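Local coordinates for protein L-fuculose phosphate aldolase (Streptococcus pneumoniae, PDB 4C24) that is a zinc-containing class II aldolase of the aldolase/adducin family, built on a mixed beta-sheet flanked by helices and modelled as an assembly of four chains, at residues Phe53-Lys56 and Glu57-Val61; Ala104-Leu107 and Ala108-Glu112. All coordinates share one frame; numbering follows the deposited sequence.

How the interactions relate
Interaction 1 is a short 3-10 turn in the loop before strand 61-64, interaction 2 the C-terminal end of helix 103-110; both show how peptide groups are paired where regular structure stops. In interaction 1 a side-chain carboxylate and a backbone bond together close the turn; in interaction 2 backbone bonds end the helix. Their centres lie 30 Å apart, on opposite sides of the chain's centre, and their nearest atoms stay about 18 Å apart, so they do not touch. Interaction 2 is the nearer to zinc: the side chain of T105 lies about 8 Å from a bound ion, against about 14 Å for I55 in interaction 1. H98 and H100, just before helix 103-110, are zinc ligands.

Interaction 1. Residues Phe53-Lys56 and Glu57-Val61; sequences FEIK and ESDIV
D59 reaches back three residues to K56 and ties the turn together in two places. Its amide N donates to K56 O over 2.8 Å, opening a short 3-10 segment, which I60 N continues by bonding to E57 O, while its carboxylate OD2 accepts K56 N at 2.9 Å along an almost straight path (175°). OD2 is met on its anti side, the N-H coming from somewhat out of the carboxylate plane. The turn back is possible because CG of D59 sits beside its own backbone N (chi1 -68°), facing K56 across the turn. The tight part of the contact lies on the I55 and I60 side of the turn: methyl CG2 of I55 rests against D59 CB at 3.9 Å and meets CD1 of I60 at 4.0 Å, the two isoleucines crossing at about a right angle. I55 also packs on I14 of helix 7-22 and on P47 and I50. The other side is loose and solvent-facing. There the K56 chain runs outward, its NZ 4.9 Å from D59 OD2 and not in contact. With OD1 in a salt bridge to R74, the buried D59 carboxylate has both oxygens engaged, which would probably favour its ionised form and fix its rotation.

Interaction 2. Residues Ala104-Leu107 and Ala108-Glu112; sequences ATVL and ACLRE
V106 and L110, one helical turn apart, lie side by side and point the same way, CG1 of V106 meeting CD1 of L110 at 3.9 Å. V106 owes this to its first torsion, which sets CG1 anti to the backbone N (chi1 168°) and so leans it along the helix. L110 turns CG beside its own N, and its CG passes only 3.4 Å from V106 O, flanking the carbonyl that receives L110 N at 3.0 Å. One residue earlier in each turn, methyl CG2 of T105 faces SG of C109 at 4.0 Å, whereas OG1 of T105 bonds to T101 O. L107 forms the link to the chain beyond the helix: its CD2 touches CB of E112 at 4.0 Å, the two side chains crossing at about a right angle, after which E112 bends at chi2 (-87°) and carries its carboxylate away. This contact takes the place of the hydrophobic one that often accompanies a Schellman motif, with R111 as the C-prime residue of positive phi. E112 N bonds to L107 O at 3.0 Å, nearly straight, and a weak bond joins R111 N to A108 O. V106 and L110 pack on L188 and F192 of a second subunit. The Schellman bonds thus use L107 O and A108 O, backbone bonds of A108 with N159 and of C109 with the second subunit add to them, and the aliphatic side chains serve packing between helices and subunits.

Interaction 1. Residues Phe53-Lys56 and Glu57-Val61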
# COMPACT_ATOMS: atom_id res chain seq x y z
N PHE A 53 8.41 2.15 -19.22
CA PHE A 53 8.88 0.81 -19.56
C PHE A 53 9.04 0.58 -21.05
O PHE A 53 9.48 -0.49 -21.48
CB PHE A 53 7.98 -0.23 -18.90
CG PHE A 53 8.42 -0.59 -17.52
CD1 PHE A 53 9.38 -1.58 -17.34
CD2 PHE A 53 7.94 0.10 -16.42
CE1 PHE A 53 9.82 -1.92 -16.08
CE2 PHE A 53 8.38 -0.24 -15.15
CZ PHE A 53 9.32 -1.24 -14.98
N GLU A 54 8.71 1.60 -21.84
CA GLU A 54 8.82 1.54 -23.30
C GLU A 54 9.84 2.54 -23.85
O GLU A 54 9.99 2.65 -25.07
CB GLU A 54 7.45 1.78 -23.93
CG GLU A 54 6.41 0.73 -23.56
CD GLU A 54 5.25 0.69 -24.52
OE1 GLU A 54 4.48 1.68 -24.58
OE2 GLU A 54 5.09 -0.33 -25.23
N ILE A 55 10.53 3.26 -22.98
CA ILE A 55 11.52 4.24 -23.44
C ILE A 55 12.83 3.57 -23.87
O ILE A 55 13.45 2.83 -23.10
CB ILE A 55 11.81 5.33 -22.38
CG1 ILE A 55 10.51 6.03 -21.96
CG2 ILE A 55 12.81 6.36 -22.91
CD1 ILE A 55 10.71 7.03 -20.83
N LYS A 56 13.23 3.84 -25.12
CA LYS A 56 14.52 3.40 -25.64
C LYS A 56 15.51 4.54 -25.63
O LYS A 56 15.12 5.72 -25.58
CB LYS A 56 14.37 2.91 -27.08
CG LYS A 56 13.39 1.76 -27.27
CD LYS A 56 13.49 1.28 -28.70
CE LYS A 56 12.20 0.67 -29.20
NZ LYS A 56 11.52 1.61 -30.13
N GLU A 57 16.80 4.20 -25.69
CA GLU A 57 17.86 5.20 -25.76
C GLU A 57 17.58 6.24 -26.86
O GLU A 57 17.80 7.43 -26.65
CB GLU A 57 19.21 4.50 -25.96
CG GLU A 57 20.41 5.43 -25.84
CD GLU A 57 21.71 4.71 -25.54
OE1 GLU A 57 21.68 3.68 -24.83
OE2 GLU A 57 22.76 5.18 -26.01
N SER A 58 17.07 5.79 -28.00
CA SER A 58 16.78 6.68 -29.11
C SER A 58 15.62 7.63 -28.85
O SER A 58 15.44 8.58 -29.60
CB SER A 58 16.57 5.90 -30.42
OG SER A 58 15.44 5.05 -30.35
N ASP A 59 14.82 7.37 -27.81
CA ASP A 59 13.71 8.26 -27.44
C ASP A 59 14.17 9.40 -26.54
O ASP A 59 13.43 10.40 -26.36
CB ASP A 59 12.62 7.51 -26.67
CG ASP A 59 11.86 6.50 -27.52
OD1 ASP A 59 11.52 6.80 -28.70
OD2 ASP A 59 11.58 5.40 -26.99
N ILE A 60 15.34 9.25 -25.93
CA ILE A 60 15.92 10.33 -25.07
C ILE A 60 16.24 11.51 -25.96
O ILE A 60 16.73 11.39 -27.08
CB ILE A 60 17.17 9.89 -24.24
CG1 ILE A 60 16.82 8.70 -23.33
CG2 ILE A 60 17.80 11.06 -23.45
CD1 ILE A 60 15.77 9.01 -22.27
N VAL A 61 15.89 12.69 -25.46
CA VAL A 61 16.09 13.91 -26.20
C VAL A 61 17.24 14.68 -25.57
O VAL A 61 17.33 14.78 -24.33
CB VAL A 61 14.82 14.80 -26.23
CG1 VAL A 61 15.11 16.09 -26.97
CG2 VAL A 61 13.65 14.08 -26.89

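Interaction 2. Residues Ala104-Leu107 and Ala108-Glu112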
# COMPACT_ATOMS: atom_id res chain seq x y z
N ALA A 104 3.47 13.80 -1.12
CA ALA A 104 4.05 15.05 -1.56
C ALA A 104 3.05 15.81 -2.42
O ALA A 104 2.92 17.02 -2.30
CB ALA A 104 5.38 14.81 -2.26
N THR A 105 2.29 15.10 -3.25
CA THR A 105 1.31 15.73 -4.11
C THR A 105 0.09 16.15 -3.29
O THR A 105 -0.48 17.19 -3.59
CB THR A 105 0.93 14.80 -5.25
OG1 THR A 105 2.11 14.54 -6.00
CG2 THR A 105 -0.11 15.44 -6.17
N VAL A 106 -0.27 15.36 -2.28
CA VAL A 106 -1.31 15.82 -1.30
C VAL A 106 -0.97 17.20 -0.76
O VAL A 106 -1.81 18.14 -0.80
CB VAL A 106 -1.47 14.81 -0.16
CG1 VAL A 106 -2.32 15.41 0.99
CG2 VAL A 106 -2.10 13.56 -0.72
N LEU A 107 0.24 17.33 -0.25
CA LEU A 107 0.68 18.64 0.26
C LEU A 107 0.61 19.69 -0.84
O LEU A 107 0.17 20.80 -0.62
CB LEU A 107 2.05 18.55 0.88
CG LEU A 107 2.07 17.76 2.19
CD1 LEU A 107 3.50 17.66 2.69
CD2 LEU A 107 1.22 18.49 3.28
N ALA A 108 1.04 19.35 -2.05
CA ALA A 108 1.00 20.28 -3.16
C ALA A 108 -0.42 20.73 -3.49
O ALA A 108 -0.63 21.86 -3.92
CB ALA A 108 1.61 19.58 -4.39
N CYS A 109 -1.40 19.83 -3.35
CA CYS A 109 -2.78 20.18 -3.66
C CYS A 109 -3.44 21.00 -2.58
O CYS A 109 -4.42 21.69 -2.87
CB CYS A 109 -3.61 18.95 -4.02
SG CYS A 109 -3.01 18.13 -5.53
N LEU A 110 -2.91 20.90 -1.37
CA LEU A 110 -3.30 21.78 -0.26
C LEU A 110 -2.54 23.08 -0.35
O LEU A 110 -2.85 24.05 0.37
CB LEU A 110 -2.97 21.12 1.07
CG LEU A 110 -3.77 19.89 1.42
CD1 LEU A 110 -2.99 19.01 2.39
CD2 LEU A 110 -5.15 20.26 1.96
N ARG A 111 -1.51 23.12 -1.20
CA ARG A 111 -0.54 24.21 -1.23
C ARG A 111 0.08 24.47 0.16
O ARG A 111 0.20 25.62 0.63
CB ARG A 111 -1.15 25.46 -1.89
CG ARG A 111 -1.70 25.15 -3.27
CD ARG A 111 -2.21 26.37 -4.00
NE ARG A 111 -2.77 26.03 -5.29
CZ ARG A 111 -3.20 26.94 -6.17
NH1 ARG A 111 -3.18 28.23 -5.84
NH2 ARG A 111 -3.72 26.57 -7.33
N GLU A 112 0.46 23.36 0.82
CA GLU A 112 1.03 23.35 2.15
C GLU A 112 2.47 22.90 2.07
O GLU A 112 2.75 21.90 1.40
CB GLU A 112 0.28 22.38 3.06
CG GLU A 112 -1.08 22.88 3.53
CD GLU A 112 -1.01 23.74 4.79
OE1 GLU A 112 0.11 24.02 5.28
OE2 GLU A 112 -2.09 24.14 5.27